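PDB 3T6C: putative ManD family dehydratase, which catalyses, with low activity in vitro, the magnesium-dependent dehydration of D-gluconate to 2-dehydro-3-deoxy-D-gluconate, as a member of the mandelate racemase/muconate lactonizing enzyme family. Local coordinates for residues A[205-219]-A[426-438]. Sequence-based numbering, arbitrary orientation.
Sequences KRSPRTKAPGIYFDP and TWTMARTPDGTVW. With EDO (1,2-ethanediol), chain G.
A small three-stranded sheet, separate from the barrel, pairs I215 and Y216 in parallel with A430 and R431. I215 N donates to M429 O (2.8 Å), R431 N to I215 O, and F217 N to R431 O. Across Y216, CB of R431 sits over one ring face, 3.9 Å from the ring centroid, while K211 NZ lies over the opposite face; the Y216 hydroxyl donates a hydrogen bond to A212 O (2.7 Å). The R431 chain runs straight out to NE, so that A212 CB lies over one face of the guanidinium. There NE bonds P213 O at 2.9 Å, from above the carbonyl plane and bent to 140°, and NH1 bonds G435 O in the guanidinium plane; a water also joins NH2 to P213 O. D93 of a third subunit forms a salt bridge with R431 NH1. P433 meets K205 CB with its CB and F217 O with its CD, reaches P219 tip to tip, and its carbonyl receives S207 OG on a lone pair (2.6 Å). F217 CG stands between backbone N and carbonyl carbon (chi1 75°), swinging CZ up to W438 CG (3.7 Å) in an offset edge-to-face pair, planes 74° apart. Type I turn 426-429 holds W427, which touches the bound gluconate. D218, its OD2 accepting from K205 N and its carboxylate salt-bridged to K205 NZ, N-caps helix 219-237 through OD1 to A221 N, while strand 437-438 borders 430-431 antiparallel.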
loop_
_atom_site.group_PDB
_atom_site.type_symbol
_atom_site.label_atom_id
_atom_site.label_comp_id
_atom_site.label_asym_id
_atom_site.label_seq_id
_atom_site.Cartn_x
_atom_site.Cartn_y
_atom_site.Cartn_z
ATOM N N LYS A 205 -11.890 15.629 -36.891
ATOM C CA LYS A 205 -10.728 15.472 -37.716
ATOM C C LYS A 205 -11.111 14.749 -38.992
ATOM O O LYS A 205 -12.102 13.965 -39.035
ATOM C CB LYS A 205 -9.724 14.639 -36.918
ATOM C CG LYS A 205 -8.993 15.454 -35.813
ATOM C CD LYS A 205 -7.927 14.623 -35.111
ATOM C CE LYS A 205 -8.540 13.539 -34.247
ATOM N NZ LYS A 205 -9.369 14.184 -33.185
ATOM N N ARG A 206 -10.299 14.982 -40.019
ATOM C CA ARG A 206 -10.451 14.349 -41.318
ATOM C C ARG A 206 -9.981 12.885 -41.256
ATOM O O ARG A 206 -9.001 12.574 -40.576
ATOM C CB ARG A 206 -9.617 15.127 -42.339
ATOM C CG ARG A 206 -9.731 14.639 -43.744
ATOM C CD ARG A 206 -8.960 15.567 -44.692
ATOM N NE ARG A 206 -7.905 16.307 -43.978
ATOM C CZ ARG A 206 -6.747 15.774 -43.591
ATOM N NH1 ARG A 206 -5.856 16.521 -42.946
ATOM N NH2 ARG A 206 -6.490 14.488 -43.830
ATOM N N SER A 207 -10.695 11.998 -41.945
ATOM C CA SER A 207 -10.336 10.571 -42.038
ATOM C C SER A 207 -9.306 10.325 -43.143
ATOM O O SER A 207 -9.083 11.199 -43.957
ATOM C CB SER A 207 -11.587 9.757 -42.343
ATOM O OG SER A 207 -12.453 9.768 -41.208
ATOM N N PRO A 208 -8.699 9.120 -43.185
ATOM C CA PRO A 208 -7.819 8.771 -44.307
ATOM C C PRO A 208 -8.609 8.722 -45.618
ATOM O O PRO A 208 -9.842 8.824 -45.579
ATOM C CB PRO A 208 -7.349 7.346 -43.977
ATOM C CG PRO A 208 -7.600 7.169 -42.502
ATOM C CD PRO A 208 -8.757 8.067 -42.152
ATOM N N ARG A 209 -7.933 8.513 -46.738
ATOM C CA ARG A 209 -8.590 8.650 -48.035
ATOM C C ARG A 209 -9.596 7.549 -48.354
ATOM O O ARG A 209 -10.464 7.747 -49.200
ATOM C CB ARG A 209 -7.565 8.812 -49.153
ATOM C CG ARG A 209 -6.526 7.753 -49.153
ATOM C CD ARG A 209 -5.353 8.230 -49.970
ATOM N NE ARG A 209 -4.415 7.139 -50.180
ATOM C CZ ARG A 209 -3.209 7.327 -50.723
ATOM N NH1 ARG A 209 -2.807 8.562 -51.028
ATOM N NH2 ARG A 209 -2.394 6.297 -50.885
ATOM N N THR A 210 -9.480 6.405 -47.679
ATOM C CA THR A 210 -10.564 5.427 -47.692
ATOM C C THR A 210 -10.738 4.983 -46.252
ATOM O O THR A 210 -9.806 5.076 -45.458
ATOM C CB THR A 210 -10.230 4.186 -48.514
ATOM O OG1 THR A 210 -9.143 3.511 -47.873
ATOM C CG2 THR A 210 -9.888 4.540 -49.928
ATOM N N LYS A 211 -11.925 4.518 -45.896
ATOM C CA LYS A 211 -12.117 4.065 -44.523
ATOM C C LYS A 211 -13.228 3.015 -44.442
ATOM O O LYS A 211 -14.118 2.924 -45.327
ATOM C CB LYS A 211 -12.426 5.238 -43.608
ATOM C CG LYS A 211 -13.802 5.853 -43.901
ATOM C CD LYS A 211 -13.913 7.180 -43.172
ATOM C CE LYS A 211 -15.319 7.716 -43.328
ATOM N NZ LYS A 211 -15.574 8.804 -42.350
ATOM N N ALA A 212 -13.168 2.225 -43.388
ATOM C CA ALA A 212 -14.098 1.120 -43.192
ATOM C C ALA A 212 -15.509 1.634 -42.886
ATOM O O ALA A 212 -15.690 2.724 -42.346
ATOM C CB ALA A 212 -13.626 0.304 -42.008
ATOM N N PRO A 213 -16.518 0.830 -43.176
ATOM C CA PRO A 213 -17.885 1.214 -42.783
ATOM C C PRO A 213 -18.024 1.356 -41.266
ATOM O O PRO A 213 -17.435 0.600 -40.489
ATOM C CB PRO A 213 -18.702 -0.007 -43.214
ATOM C CG PRO A 213 -17.907 -0.574 -44.372
ATOM C CD PRO A 213 -16.478 -0.418 -43.949
ATOM N N GLY A 214 -18.839 2.296 -40.819
ATOM C CA GLY A 214 -19.072 2.437 -39.401
ATOM C C GLY A 214 -19.757 3.742 -39.079
ATOM O O GLY A 214 -19.990 4.542 -40.015
ATOM N N ILE A 215 -20.053 3.972 -37.793
ATOM C CA ILE A 215 -20.631 5.240 -37.392
ATOM C C ILE A 215 -19.466 6.020 -36.782
ATOM O O ILE A 215 -18.985 5.703 -35.690
ATOM C CB ILE A 215 -21.737 5.055 -36.308
ATOM C CG1 ILE A 215 -22.761 3.992 -36.760
ATOM C CG2 ILE A 215 -22.345 6.387 -35.990
ATOM C CD1 ILE A 215 -23.376 4.247 -38.130
ATOM N N TYR A 216 -18.977 7.013 -37.528
ATOM C CA TYR A 216 -17.789 7.775 -37.141
ATOM C C TYR A 216 -18.093 8.855 -36.125
ATOM O O TYR A 216 -19.169 9.525 -36.145
ATOM C CB TYR A 216 -17.110 8.337 -38.406
ATOM C CG TYR A 216 -16.332 7.265 -39.106
ATOM C CD1 TYR A 216 -16.975 6.238 -39.794
ATOM C CD2 TYR A 216 -14.955 7.243 -39.015
ATOM C CE1 TYR A 216 -16.228 5.225 -40.405
ATOM C CE2 TYR A 216 -14.201 6.238 -39.589
ATOM C CZ TYR A 216 -14.846 5.245 -40.286
ATOM O OH TYR A 216 -14.101 4.246 -40.847
ATOM N N PHE A 217 -17.148 9.013 -35.196
ATOM C CA PHE A 217 -17.255 10.076 -34.182
ATOM C C PHE A 217 -15.870 10.542 -33.863
ATOM O O PHE A 217 -14.912 9.863 -34.239
ATOM C CB PHE A 217 -17.977 9.574 -32.937
ATOM C CG PHE A 217 -17.122 8.672 -32.072
ATOM C CD1 PHE A 217 -16.810 7.376 -32.489
ATOM C CD2 PHE A 217 -16.649 9.135 -30.853
ATOM C CE1 PHE A 217 -16.000 6.526 -31.680
ATOM C CE2 PHE A 217 -15.869 8.310 -30.026
ATOM C CZ PHE A 217 -15.541 6.999 -30.427
ATOM N N ASP A 218 -15.731 11.719 -33.227
ATOM C CA ASP A 218 -14.422 12.264 -32.929
ATOM C C ASP A 218 -14.357 12.431 -31.412
ATOM O O ASP A 218 -14.935 13.395 -30.874
ATOM C CB ASP A 218 -14.214 13.587 -33.671
ATOM C CG ASP A 218 -12.800 14.148 -33.473
ATOM O OD1 ASP A 218 -12.241 14.039 -32.383
ATOM O OD2 ASP A 218 -12.173 14.599 -34.425
ATOM N N PRO A 219 -13.597 11.559 -30.741
ATOM C CA PRO A 219 -13.511 11.663 -29.281
ATOM C C PRO A 219 -12.946 12.988 -28.790
ATOM O O PRO A 219 -13.370 13.389 -27.712
ATOM C CB PRO A 219 -12.564 10.531 -28.866
ATOM C CG PRO A 219 -12.145 9.809 -30.097
ATOM C CD PRO A 219 -12.786 10.454 -31.309
ATOM N N THR A 426 -26.585 -1.419 -35.744
ATOM C CA THR A 426 -25.535 -0.690 -36.423
ATOM C C THR A 426 -24.736 0.255 -35.527
ATOM O O THR A 426 -23.582 0.597 -35.849
ATOM C CB THR A 426 -26.064 0.016 -37.673
ATOM O OG1 THR A 426 -27.115 0.876 -37.269
ATOM C CG2 THR A 426 -26.642 -0.986 -38.668
ATOM N N TRP A 427 -25.333 0.797 -34.465
ATOM C CA TRP A 427 -24.651 1.848 -33.712
ATOM C C TRP A 427 -23.432 1.340 -32.955
ATOM O O TRP A 427 -22.581 2.128 -32.531
ATOM C CB TRP A 427 -25.626 2.502 -32.705
ATOM C CG TRP A 427 -26.025 1.598 -31.554
ATOM C CD1 TRP A 427 -27.083 0.737 -31.526
ATOM C CD2 TRP A 427 -25.389 1.500 -30.254
ATOM N NE1 TRP A 427 -27.129 0.087 -30.319
ATOM C CE2 TRP A 427 -26.121 0.544 -29.506
ATOM C CE3 TRP A 427 -24.294 2.143 -29.646
ATOM C CZ2 TRP A 427 -25.787 0.207 -28.166
ATOM C CZ3 TRP A 427 -23.957 1.789 -28.308
ATOM C CH2 TRP A 427 -24.720 0.839 -27.594
ATOM N N THR A 428 -23.320 0.012 -32.827
ATOM C CA THR A 428 -22.222 -0.571 -32.037
ATOM C C THR A 428 -20.976 -0.752 -32.905
ATOM O O THR A 428 -19.965 -1.252 -32.378
ATOM C CB THR A 428 -22.591 -1.933 -31.445
ATOM O OG1 THR A 428 -23.120 -2.751 -32.506
ATOM C CG2 THR A 428 -23.667 -1.769 -30.336
ATOM N N MET A 429 -21.009 -0.337 -34.187
ATOM C CA MET A 429 -19.742 -0.207 -34.922
ATOM C C MET A 429 -19.442 1.299 -34.869
ATOM O O MET A 429 -19.753 2.070 -35.804
ATOM C CB MET A 429 -20.005 -0.640 -36.383
ATOM C CG MET A 429 -18.790 -0.551 -37.301
ATOM S SD MET A 429 -17.545 -1.806 -36.863
ATOM C CE MET A 429 -18.373 -3.312 -37.392
ATOM N N ALA A 430 -18.671 1.680 -33.861
ATOM C CA ALA A 430 -18.316 3.090 -33.662
ATOM C C ALA A 430 -16.855 3.224 -33.986
ATOM O O ALA A 430 -16.038 2.488 -33.434
ATOM C CB ALA A 430 -18.582 3.486 -32.188
ATOM N N ARG A 431 -16.515 4.103 -34.934
ATOM C CA ARG A 431 -15.118 4.224 -35.329
ATOM C C ARG A 431 -14.643 5.655 -35.157
ATOM O O ARG A 431 -15.403 6.602 -35.380
ATOM C CB ARG A 431 -14.939 3.750 -36.786
ATOM C CG ARG A 431 -15.171 2.246 -36.958
ATOM C CD ARG A 431 -14.913 1.847 -38.393
ATOM N NE ARG A 431 -15.178 0.437 -38.640
ATOM C CZ ARG A 431 -14.301 -0.561 -38.499
ATOM N NH1 ARG A 431 -13.074 -0.362 -37.998
ATOM N NH2 ARG A 431 -14.684 -1.802 -38.817
ATOM N N THR A 432 -13.402 5.806 -34.700
ATOM C CA THR A 432 -12.769 7.145 -34.621
ATOM C C THR A 432 -12.370 7.577 -36.036
ATOM O O THR A 432 -12.486 6.826 -36.990
ATOM C CB THR A 432 -11.558 7.143 -33.647
ATOM O OG1 THR A 432 -10.542 6.295 -34.205
ATOM C CG2 THR A 432 -11.981 6.599 -32.273
ATOM N N PRO A 433 -11.919 8.830 -36.197
ATOM C CA PRO A 433 -11.683 9.347 -37.551
ATOM C C PRO A 433 -10.718 8.516 -38.371
ATOM O O PRO A 433 -10.874 8.463 -39.576
ATOM C CB PRO A 433 -11.129 10.751 -37.269
ATOM C CG PRO A 433 -11.986 11.168 -36.082
ATOM C CD PRO A 433 -11.905 9.925 -35.202
ATOM N N ASP A 434 -9.733 7.889 -37.735
ATOM C CA ASP A 434 -8.820 7.079 -38.519
ATOM C C ASP A 434 -9.339 5.684 -38.871
ATOM O O ASP A 434 -8.651 4.934 -39.571
ATOM C CB ASP A 434 -7.429 6.984 -37.864
ATOM C CG ASP A 434 -7.380 5.991 -36.688
ATOM O OD1 ASP A 434 -8.442 5.683 -36.109
ATOM O OD2 ASP A 434 -6.246 5.602 -36.315
ATOM N N GLY A 435 -10.536 5.337 -38.384
ATOM C CA GLY A 435 -11.123 4.035 -38.658
ATOM C C GLY A 435 -11.035 3.045 -37.518
ATOM O O GLY A 435 -11.488 1.920 -37.636
ATOM N N THR A 436 -10.442 3.437 -36.396
ATOM C CA THR A 436 -10.318 2.508 -35.258
ATOM C C THR A 436 -11.664 2.185 -34.606
ATOM O O THR A 436 -12.420 3.098 -34.217
ATOM C CB THR A 436 -9.432 3.170 -34.164
ATOM O OG1 THR A 436 -8.123 3.534 -34.698
ATOM C CG2 THR A 436 -9.201 2.162 -33.024
ATOM N N VAL A 437 -11.926 0.890 -34.442
ATOM C CA VAL A 437 -13.055 0.424 -33.637
ATOM C C VAL A 437 -12.941 0.944 -32.210
ATOM O O VAL A 437 -11.882 0.808 -31.595
ATOM C CB VAL A 437 -13.084 -1.097 -33.597
ATOM C CG1 VAL A 437 -14.150 -1.623 -32.589
ATOM C CG2 VAL A 437 -13.366 -1.626 -35.016
ATOM N N TRP A 438 -14.013 1.547 -31.681
ATOM C CA TRP A 438 -13.974 1.976 -30.277
ATOM C C TRP A 438 -15.046 1.259 -29.495
ATOM O O TRP A 438 -16.082 0.942 -30.041
ATOM C CB TRP A 438 -14.230 3.477 -30.203
ATOM C CG TRP A 438 -13.700 4.126 -28.936
ATOM C CD1 TRP A 438 -14.417 4.431 -27.771
ATOM C CD2 TRP A 438 -12.374 4.590 -28.729
ATOM N NE1 TRP A 438 -13.571 5.018 -26.850
ATOM C CE2 TRP A 438 -12.321 5.152 -27.416
ATOM C CE3 TRP A 438 -11.214 4.583 -29.520
ATOM C CZ2 TRP A 438 -11.145 5.690 -26.885
ATOM C CZ3 TRP A 438 -10.055 5.121 -28.993
ATOM C CH2 TRP A 438 -10.027 5.670 -27.686
HETATM C C1 EDO G . -19.809 13.290 -34.727
HETATM O O1 EDO G . -20.530 14.199 -35.564
HETATM C C2 EDO G . -18.611 14.033 -34.121
HETATM O O2 EDO G . -18.181 13.368 -32.910
HETATM O O HOH W 1 -17.143 -2.164 -40.625
#